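Local structure of dehalogenase-like hydrolase (Ralstonia solanacearum, 3UMB) at residues W40-Q44 with T68-Y74; H144-A150 with L163-F168; E26-P30 with A87-L91. The protein probably catalyses the hydrolytic dehalogenation of small (S)-2-haloalkanoic acids to the corresponding (R)-2-hydroxyalkanoic acids, releasing a halide ion. All blocks are in the same frame, centred on the assembly; numbering follows the deposited sequence.

Contact 1. Residues W40-Q44 with T68-Y74; sequences WRDRQ and TVDALRY. With MG (magnesium ion), chain H.
Two side-chain hydrogen bonds tie these helices together at T68. Q44, extended (chi1 and chi2 both t), gives NE2 to T68 OG1 at 2.6 Å, while its OE1 accepts a hydrogen bond from R41 NH1 at 2.8 Å. W40, chi1 t, gives NE1 to T68 O at 3.1 Å; that carbonyl also accepts the helical bond from L72 N (3.0 Å). At the meeting with the second subunit, D42 OD1 binds a magnesium ion at 2.3 Å, with two waters 2.4 Å from it; D46 belongs to the same site, as does D42 of the second subunit. D42 OD2 pairs with R43 NH2 in a 3.3 Å salt bridge, and R43 NH1 reaches E206 of the second subunit. The guanidinium lies with one face over Y74 CE2; the Y74 hydroxyl is hydrogen-bonded to R78.

Both segments are regular alpha helix, their axes 8.2 Å apart at 132° between N-to-C directions. W40 CA sits 5.3 Å from L72 CA, and Q44 CA 5.0 Å from A71 CA. The small A71 side chain sits at the close approach, its CB 3.3 Å from Q44 N. L72 CD1 stands 3.6 Å above the centroid of the W40 six-membered ring, a CH-pi contact.

This is helix packing in a haloacid dehalogenase cap. Where the two D42 carboxylates meet, magnesium, helped by R43, offsets their negative charge across the dimer interface.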
loop_
_atom_site.group_PDB
_atom_site.type_symbol
_atom_site.label_atom_id
_atom_site.label_comp_id
_atom_site.label_asym_id
_atom_site.label_seq_id
_atom_site.Cartn_x
_atom_site.Cartn_y
_atom_site.Cartn_z
ATOM N N TRP A 40 3.638 -11.759 3.644
ATOM C CA TRP A 40 3.760 -11.136 4.948
ATOM C C TRP A 40 4.320 -9.706 4.896
ATOM O O TRP A 40 3.776 -8.795 5.540
ATOM C CB TRP A 40 4.661 -12.002 5.780
ATOM C CG TRP A 40 4.819 -11.612 7.178
ATOM C CD1 TRP A 40 4.079 -10.729 7.904
ATOM C CD2 TRP A 40 5.781 -12.154 8.049
ATOM N NE1 TRP A 40 4.548 -10.671 9.203
ATOM C CE2 TRP A 40 5.606 -11.538 9.307
ATOM C CE3 TRP A 40 6.833 -13.085 7.876
ATOM C CZ2 TRP A 40 6.425 -11.836 10.400
ATOM C CZ3 TRP A 40 7.636 -13.392 8.966
ATOM C CH2 TRP A 40 7.434 -12.759 10.216
ATOM N N ARG A 41 5.373 -9.520 4.105
ATOM C CA ARG A 41 5.955 -8.194 3.877
ATOM C C ARG A 41 4.955 -7.280 3.157
ATOM O O ARG A 41 4.752 -6.139 3.568
ATOM C CB ARG A 41 7.272 -8.312 3.107
ATOM C CG ARG A 41 7.993 -6.984 2.769
ATOM C CD ARG A 41 8.354 -6.122 4.027
ATOM N NE ARG A 41 8.983 -4.849 3.632
ATOM C CZ ARG A 41 9.127 -3.784 4.436
ATOM N NH1 ARG A 41 8.693 -3.808 5.705
ATOM N NH2 ARG A 41 9.695 -2.670 3.970
ATOM N N ASP A 42 4.312 -7.798 2.113
ATOM C CA ASP A 42 3.244 -7.079 1.427
ATOM C C ASP A 42 2.203 -6.566 2.409
ATOM O O ASP A 42 1.913 -5.377 2.444
ATOM C CB ASP A 42 2.527 -7.971 0.411
ATOM C CG ASP A 42 1.467 -7.205 -0.439
ATOM O OD1 ASP A 42 1.877 -6.333 -1.268
ATOM O OD2 ASP A 42 0.234 -7.493 -0.289
ATOM N N ARG A 43 1.611 -7.458 3.183
ATOM C CA ARG A 43 0.516 -7.031 4.083
ATOM C C ARG A 43 1.018 -6.169 5.227
ATOM O O ARG A 43 0.320 -5.270 5.670
ATOM C CB ARG A 43 -0.362 -8.202 4.566
ATOM C CG ARG A 43 -1.230 -8.762 3.426
ATOM C CD ARG A 43 -2.185 -7.687 2.914
ATOM N NE ARG A 43 -3.466 -8.228 2.467
ATOM C CZ ARG A 43 -3.728 -8.644 1.215
ATOM N NH1 ARG A 43 -4.943 -9.083 0.879
ATOM N NH2 ARG A 43 -2.790 -8.641 0.267
ATOM N N GLN A 44 2.268 -6.383 5.653
ATOM C CA GLN A 44 2.818 -5.551 6.727
ATOM C C GLN A 44 2.826 -4.084 6.299
ATOM O O GLN A 44 2.315 -3.217 6.982
ATOM C CB GLN A 44 4.198 -6.064 7.147
ATOM C CG GLN A 44 4.964 -5.189 8.091
ATOM C CD GLN A 44 6.434 -5.578 8.159
ATOM O OE1 GLN A 44 7.097 -5.650 7.129
ATOM N NE2 GLN A 44 6.929 -5.898 9.377
ATOM N N THR A 68 2.914 -6.136 12.548
ATOM C CA THR A 68 3.685 -7.215 11.925
ATOM C C THR A 68 3.031 -8.577 12.315
ATOM O O THR A 68 2.968 -9.496 11.541
ATOM C CB THR A 68 5.186 -7.106 12.261
ATOM O OG1 THR A 68 5.735 -5.946 11.633
ATOM C CG2 THR A 68 5.971 -8.328 11.796
ATOM N N VAL A 69 2.514 -8.670 13.519
ATOM C CA VAL A 69 1.792 -9.862 13.974
ATOM C C VAL A 69 0.512 -10.013 13.131
ATOM O O VAL A 69 0.312 -11.043 12.507
ATOM C CB VAL A 69 1.517 -9.737 15.502
ATOM C CG1 VAL A 69 0.527 -10.785 15.998
ATOM C CG2 VAL A 69 2.866 -9.801 16.280
ATOM N N ASP A 70 -0.288 -8.940 13.054
ATOM C CA ASP A 70 -1.479 -8.907 12.198
ATOM C C ASP A 70 -1.178 -9.403 10.782
ATOM O O ASP A 70 -1.887 -10.246 10.248
ATOM C CB ASP A 70 -2.043 -7.499 12.104
ATOM C CG ASP A 70 -2.520 -6.975 13.413
ATOM O OD1 ASP A 70 -2.726 -7.821 14.291
ATOM O OD2 ASP A 70 -2.646 -5.729 13.576
ATOM N N ALA A 71 -0.161 -8.847 10.152
ATOM C CA ALA A 71 0.152 -9.224 8.775
ATOM C C ALA A 71 0.545 -10.701 8.707
ATOM O O ALA A 71 0.190 -11.395 7.752
ATOM C CB ALA A 71 1.272 -8.348 8.169
ATOM N N LEU A 72 1.319 -11.167 9.685
ATOM C CA LEU A 72 1.790 -12.550 9.684
ATOM C C LEU A 72 0.611 -13.520 9.820
ATOM O O LEU A 72 0.567 -14.557 9.159
ATOM C CB LEU A 72 2.747 -12.788 10.855
ATOM C CG LEU A 72 3.131 -14.257 11.134
ATOM C CD1 LEU A 72 3.983 -14.742 9.958
ATOM C CD2 LEU A 72 3.843 -14.396 12.452
ATOM N N ARG A 73 -0.282 -13.189 10.748
ATOM C CA ARG A 73 -1.545 -13.884 10.928
ATOM C C ARG A 73 -2.439 -13.911 9.704
ATOM O O ARG A 73 -2.970 -14.987 9.330
ATOM C CB ARG A 73 -2.332 -13.280 12.068
ATOM C CG ARG A 73 -1.722 -13.583 13.424
ATOM C CD ARG A 73 -2.470 -12.943 14.585
ATOM N NE ARG A 73 -1.809 -13.300 15.864
ATOM C CZ ARG A 73 -1.954 -12.656 17.026
ATOM N NH1 ARG A 73 -2.730 -11.582 17.131
ATOM N NH2 ARG A 73 -1.298 -13.078 18.094
ATOM N N TYR A 74 -2.663 -12.748 9.082
ATOM C CA TYR A 74 -3.435 -12.761 7.837
ATOM C C TYR A 74 -2.725 -13.692 6.823
ATOM O O TYR A 74 -3.372 -14.529 6.171
ATOM C CB TYR A 74 -3.609 -11.380 7.219
ATOM C CG TYR A 74 -4.229 -11.472 5.857
ATOM C CD1 TYR A 74 -5.598 -11.373 5.707
ATOM C CD2 TYR A 74 -3.449 -11.644 4.732
ATOM C CE1 TYR A 74 -6.204 -11.479 4.476
ATOM C CE2 TYR A 74 -4.025 -11.745 3.468
ATOM C CZ TYR A 74 -5.435 -11.670 3.358
ATOM O OH TYR A 74 -6.078 -11.780 2.141
HETATM MG MG MG H . 1.100 -4.290 -1.996
HETATM O O HOH W 1 -0.557 -5.968 -2.210
HETATM O O HOH W 2 3.295 -4.724 -2.765
#

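Contact 2. Residues H144-A150 with L163-F168; sequences HVLSVDA and LAPRAF
H144-S147 is an extended strand, V148-A150 a 3-10 turn, and L163-F168 a short helix whose axis runs 9.6 Å from the strand's at 148° between N-to-C directions. H144 CA is nearest A167 CA (7.1 Å), and L146 CA nearest L163 CA (7.3 Å).

Aromatic contacts come first. The edge of the H144 ring (chi1 m) points at the face of F168 (chi1 m), a T-shaped pair with centroids 4.5 Å apart and planes at 69°. A167 CB sits over the H144 face, 4.0 Å from its centroid, a CH-pi contact.

Strand 144-147 is an edge strand of the parallel Rossmann-like HAD core sheet, hydrogen-bonded to strand 118-122. The helix belongs to the beta-alpha-beta crossover from here to strand 175-179, and its A164 and F168 lie against V8 of strand 6-9.

Apolar packing involves L146 (m, t), with CD2 3.8 Å from A167 CB and CD1 4.5 Å from F168 CE2, and L163, also m, t, with CD2 3.9 Å from A150 CB. L163 CD1 meets backbone in van der Waals contact, 3.3 Å from S147 O and 3.8 Å from V148 CA.

No hydrogen bond joins the segments; S147 OG is hydrogen-bonded to G124 O.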
loop_
_atom_site.group_PDB
_atom_site.type_symbol
_atom_site.label_atom_id
_atom_site.label_comp_id
_atom_site.label_asym_id
_atom_site.label_seq_id
_atom_site.Cartn_x
_atom_site.Cartn_y
_atom_site.Cartn_z
ATOM N N HIS A 144 21.066 9.426 16.776
ATOM C CA HIS A 144 19.605 9.332 16.977
ATOM C C HIS A 144 19.037 8.062 16.360
ATOM O O HIS A 144 19.383 7.697 15.261
ATOM C CB HIS A 144 18.900 10.558 16.395
ATOM C CG HIS A 144 19.474 11.880 16.837
ATOM N ND1 HIS A 144 19.119 12.488 18.029
ATOM C CD2 HIS A 144 20.349 12.724 16.229
ATOM C CE1 HIS A 144 19.750 13.647 18.131
ATOM N NE2 HIS A 144 20.502 13.815 17.054
ATOM N N VAL A 145 18.188 7.379 17.110
ATOM C CA VAL A 145 17.504 6.185 16.660
ATOM C C VAL A 145 16.011 6.554 16.791
ATOM O O VAL A 145 15.455 6.615 17.910
ATOM C CB VAL A 145 17.931 4.947 17.483
ATOM C CG1 VAL A 145 16.969 3.763 17.293
ATOM C CG2 VAL A 145 19.360 4.519 17.114
ATOM N N LEU A 146 15.397 6.856 15.643
ATOM C CA LEU A 146 14.068 7.467 15.582
ATOM C C LEU A 146 12.983 6.491 15.053
ATOM O O LEU A 146 13.207 5.681 14.167
ATOM C CB LEU A 146 14.131 8.757 14.739
ATOM C CG LEU A 146 15.257 9.760 15.109
ATOM C CD1 LEU A 146 15.507 10.699 14.012
ATOM C CD2 LEU A 146 14.922 10.554 16.392
ATOM N N SER A 147 11.811 6.572 15.657
ATOM C CA SER A 147 10.671 5.748 15.319
ATOM C C SER A 147 9.496 6.629 14.998
ATOM O O SER A 147 9.233 7.600 15.699
ATOM C CB SER A 147 10.306 4.895 16.510
ATOM O OG SER A 147 9.057 4.252 16.344
ATOM N N VAL A 148 8.753 6.250 13.978
ATOM C CA VAL A 148 7.511 6.922 13.636
ATOM C C VAL A 148 6.479 6.800 14.732
ATOM O O VAL A 148 5.415 7.371 14.660
ATOM C CB VAL A 148 6.910 6.326 12.358
ATOM C CG1 VAL A 148 7.937 6.340 11.233
ATOM C CG2 VAL A 148 6.363 4.874 12.646
ATOM N N ASP A 149 6.775 6.031 15.762
ATOM C CA ASP A 149 5.871 5.937 16.882
ATOM C C ASP A 149 5.638 7.284 17.627
ATOM O O ASP A 149 4.630 7.470 18.295
ATOM C CB ASP A 149 6.421 4.913 17.866
ATOM C CG ASP A 149 5.455 4.614 18.972
ATOM O OD1 ASP A 149 4.485 3.829 18.777
ATOM O OD2 ASP A 149 5.696 5.154 20.039
ATOM N N ALA A 150 6.598 8.184 17.535
ATOM C CA ALA A 150 6.533 9.525 18.144
ATOM C C ALA A 150 5.393 10.321 17.531
ATOM O O ALA A 150 4.787 11.160 18.209
ATOM C CB ALA A 150 7.886 10.252 17.902
ATOM N N LEU A 163 10.611 13.862 11.380
ATOM C CA LEU A 163 11.338 13.546 12.600
ATOM C C LEU A 163 12.862 13.794 12.458
ATOM O O LEU A 163 13.513 14.166 13.428
ATOM C CB LEU A 163 11.045 12.104 13.127
ATOM C CG LEU A 163 9.656 11.778 13.709
ATOM C CD1 LEU A 163 9.395 10.261 13.801
ATOM C CD2 LEU A 163 9.440 12.429 15.048
ATOM N N ALA A 164 13.427 13.602 11.272
ATOM C CA ALA A 164 14.893 13.587 11.172
ATOM C C ALA A 164 15.470 14.993 11.130
ATOM O O ALA A 164 16.370 15.284 11.898
ATOM C CB ALA A 164 15.380 12.739 10.041
ATOM N N PRO A 165 14.916 15.893 10.306
ATOM C CA PRO A 165 15.360 17.272 10.490
ATOM C C PRO A 165 15.278 17.740 11.948
ATOM O O PRO A 165 16.242 18.349 12.426
ATOM C CB PRO A 165 14.441 18.050 9.578
ATOM C CG PRO A 165 14.239 17.064 8.421
ATOM C CD PRO A 165 14.032 15.768 9.137
ATOM N N ARG A 166 14.203 17.390 12.671
ATOM C CA ARG A 166 14.037 17.857 14.054
ATOM C C ARG A 166 15.097 17.397 14.943
ATOM O O ARG A 166 15.650 18.197 15.660
ATOM C CB ARG A 166 12.746 17.395 14.718
ATOM C CG ARG A 166 11.671 18.445 14.638
ATOM C CD ARG A 166 10.735 18.431 15.868
ATOM N NE ARG A 166 10.016 17.180 16.010
ATOM C CZ ARG A 166 9.189 16.708 15.109
ATOM N NH1 ARG A 166 8.970 17.377 13.981
ATOM N NH2 ARG A 166 8.541 15.587 15.348
ATOM N N ALA A 167 15.333 16.086 14.964
ATOM C CA ALA A 167 16.363 15.500 15.840
ATOM C C ALA A 167 17.804 16.018 15.543
ATOM O O ALA A 167 18.587 16.192 16.464
ATOM C CB ALA A 167 16.326 13.990 15.775
ATOM N N PHE A 168 18.112 16.268 14.267
ATOM C CA PHE A 168 19.473 16.640 13.849
ATOM C C PHE A 168 19.758 18.146 13.861
ATOM O O PHE A 168 20.913 18.534 13.740
ATOM C CB PHE A 168 19.809 16.022 12.473
ATOM C CG PHE A 168 20.193 14.562 12.576
ATOM C CD1 PHE A 168 21.512 14.191 12.738
ATOM C CD2 PHE A 168 19.211 13.579 12.645
ATOM C CE1 PHE A 168 21.848 12.858 12.899
ATOM C CE2 PHE A 168 19.540 12.255 12.819
ATOM C CZ PHE A 168 20.857 11.888 12.945
#

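Contact 3. Residues E26-P30 with A87-L91; sequences EQLFP and AEATL
The segment opens on the last turn of helix 19-28, which is only weakly bonded here. E26 O takes a weak 3.5 Å hydrogen bond from F29 N, and E26 OE1 turns to the backbone of G31. L28 does most of the work: with chi1 m, it packs against A87, T90 and L91, which face it along their helix. L28 CD2 lies 3.9 Å from A87 CB, while L28 CD1 is 3.7 Å from L91 CG and 4.2 Å from T90 CG2. L28 CA is 7.0 Å from A87 CA, the closest such pair. At F29 the chain leaves the helix for an extended conformation (phi/psi -140/81), and the ring (chi1 m) places CZ 4.2 Å from A87 CB and CE2 4.3 Å from L91 CD1, all apolar packing.

The end of helix 19-28 thus rests on helix 85-96 within the helical cap of the HAD fold, with L81 and P82 of the loop leading into helix 85-96 against F29, and L72 of helix 64-78 against L91.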
loop_
_atom_site.group_PDB
_atom_site.type_symbol
_atom_site.label_atom_id
_atom_site.label_comp_id
_atom_site.label_asym_id
_atom_site.label_seq_id
_atom_site.Cartn_x
_atom_site.Cartn_y
_atom_site.Cartn_z
ATOM N N GLU A 26 10.382 -21.260 5.888
ATOM C CA GLU A 26 10.604 -22.564 5.240
ATOM C C GLU A 26 10.677 -23.721 6.197
ATOM O O GLU A 26 10.144 -24.776 5.913
ATOM C CB GLU A 26 11.917 -22.570 4.444
ATOM C CG GLU A 26 11.822 -22.093 2.986
ATOM C CD GLU A 26 10.800 -22.900 2.141
ATOM O OE1 GLU A 26 10.509 -24.083 2.517
ATOM O OE2 GLU A 26 10.304 -22.323 1.113
ATOM N N GLN A 27 11.352 -23.553 7.325
ATOM C CA GLN A 27 11.564 -24.685 8.210
ATOM C C GLN A 27 10.316 -25.047 8.975
ATOM O O GLN A 27 10.146 -26.215 9.350
ATOM C CB GLN A 27 12.706 -24.400 9.208
ATOM C CG GLN A 27 13.135 -25.617 10.091
ATOM C CD GLN A 27 12.123 -25.994 11.204
ATOM O OE1 GLN A 27 11.399 -25.133 11.729
ATOM N NE2 GLN A 27 12.084 -27.285 11.567
ATOM N N LEU A 28 9.474 -24.064 9.287
ATOM C CA LEU A 28 8.251 -24.364 10.027
ATOM C C LEU A 28 7.133 -24.787 9.061
ATOM O O LEU A 28 6.189 -25.461 9.472
ATOM C CB LEU A 28 7.799 -23.156 10.851
ATOM C CG LEU A 28 8.715 -22.631 11.977
ATOM C CD1 LEU A 28 8.850 -21.103 11.880
ATOM C CD2 LEU A 28 8.264 -23.064 13.409
ATOM N N PHE A 29 7.281 -24.374 7.797
ATOM C CA PHE A 29 6.253 -24.462 6.763
ATOM C C PHE A 29 6.929 -24.869 5.475
ATOM O O PHE A 29 7.227 -24.014 4.623
ATOM C CB PHE A 29 5.563 -23.108 6.575
ATOM C CG PHE A 29 4.877 -22.619 7.807
ATOM C CD1 PHE A 29 4.011 -23.449 8.503
ATOM C CD2 PHE A 29 5.086 -21.331 8.268
ATOM C CE1 PHE A 29 3.374 -23.002 9.669
ATOM C CE2 PHE A 29 4.430 -20.861 9.413
ATOM C CZ PHE A 29 3.574 -21.689 10.121
ATOM N N PRO A 30 7.192 -26.178 5.332
ATOM C CA PRO A 30 7.997 -26.658 4.228
ATOM C C PRO A 30 7.276 -26.466 2.888
ATOM O O PRO A 30 6.070 -26.748 2.770
ATOM C CB PRO A 30 8.192 -28.140 4.553
ATOM C CG PRO A 30 7.739 -28.325 5.949
ATOM C CD PRO A 30 6.726 -27.275 6.189
ATOM N N ALA A 87 4.705 -21.325 16.679
ATOM C CA ALA A 87 5.334 -20.947 15.382
ATOM C C ALA A 87 5.312 -19.410 15.170
ATOM O O ALA A 87 6.210 -18.838 14.559
ATOM C CB ALA A 87 4.698 -21.672 14.204
ATOM N N GLU A 88 4.255 -18.786 15.675
ATOM C CA GLU A 88 4.135 -17.332 15.758
ATOM C C GLU A 88 5.245 -16.732 16.629
ATOM O O GLU A 88 6.029 -15.931 16.152
ATOM C CB GLU A 88 2.782 -16.962 16.356
ATOM C CG GLU A 88 2.601 -15.494 16.590
ATOM C CD GLU A 88 1.172 -15.112 16.625
ATOM O OE1 GLU A 88 0.443 -15.486 15.696
ATOM O OE2 GLU A 88 0.760 -14.428 17.572
ATOM N N ALA A 89 5.311 -17.135 17.903
ATOM C CA ALA A 89 6.401 -16.682 18.781
ATOM C C ALA A 89 7.755 -16.865 18.086
ATOM O O ALA A 89 8.543 -15.947 18.012
ATOM C CB ALA A 89 6.348 -17.390 20.157
ATOM N N THR A 90 8.001 -18.015 17.494
ATOM C CA THR A 90 9.291 -18.278 16.843
ATOM C C THR A 90 9.623 -17.326 15.733
ATOM O O THR A 90 10.793 -16.996 15.512
ATOM C CB THR A 90 9.347 -19.691 16.234
ATOM O OG1 THR A 90 9.209 -20.650 17.274
ATOM C CG2 THR A 90 10.676 -19.928 15.519
ATOM N N LEU A 91 8.611 -16.910 14.978
ATOM C CA LEU A 91 8.900 -16.105 13.781
ATOM C C LEU A 91 9.079 -14.674 14.177
ATOM O O LEU A 91 9.860 -13.966 13.588
ATOM C CB LEU A 91 7.812 -16.242 12.712
ATOM C CG LEU A 91 7.997 -17.456 11.788
ATOM C CD1 LEU A 91 6.823 -17.531 10.806
ATOM C CD2 LEU A 91 9.346 -17.366 11.049
#

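From the N terminus the chain passes through strand 6-9 of the core and into the cap helices. Helix 19-28 ends at the first half of contact 3, which waits until helix 85-96 for its partner. Within that loop, helices 33-54 and 64-78 meet in contact 1, so contact 1 is nested and the two touch: R73 NH2 bonds E88 OE2 in a 2.5 Å salt bridge, and L72 CD1 meets L91 CD1 at 4.1 Å. Together they unite four cap helices. Contact 2 follows in series once the chain is back in the core, closing a short loop of the crossover; its centre lies about 25 Å from contact 1's and 33 Å from contact 3's.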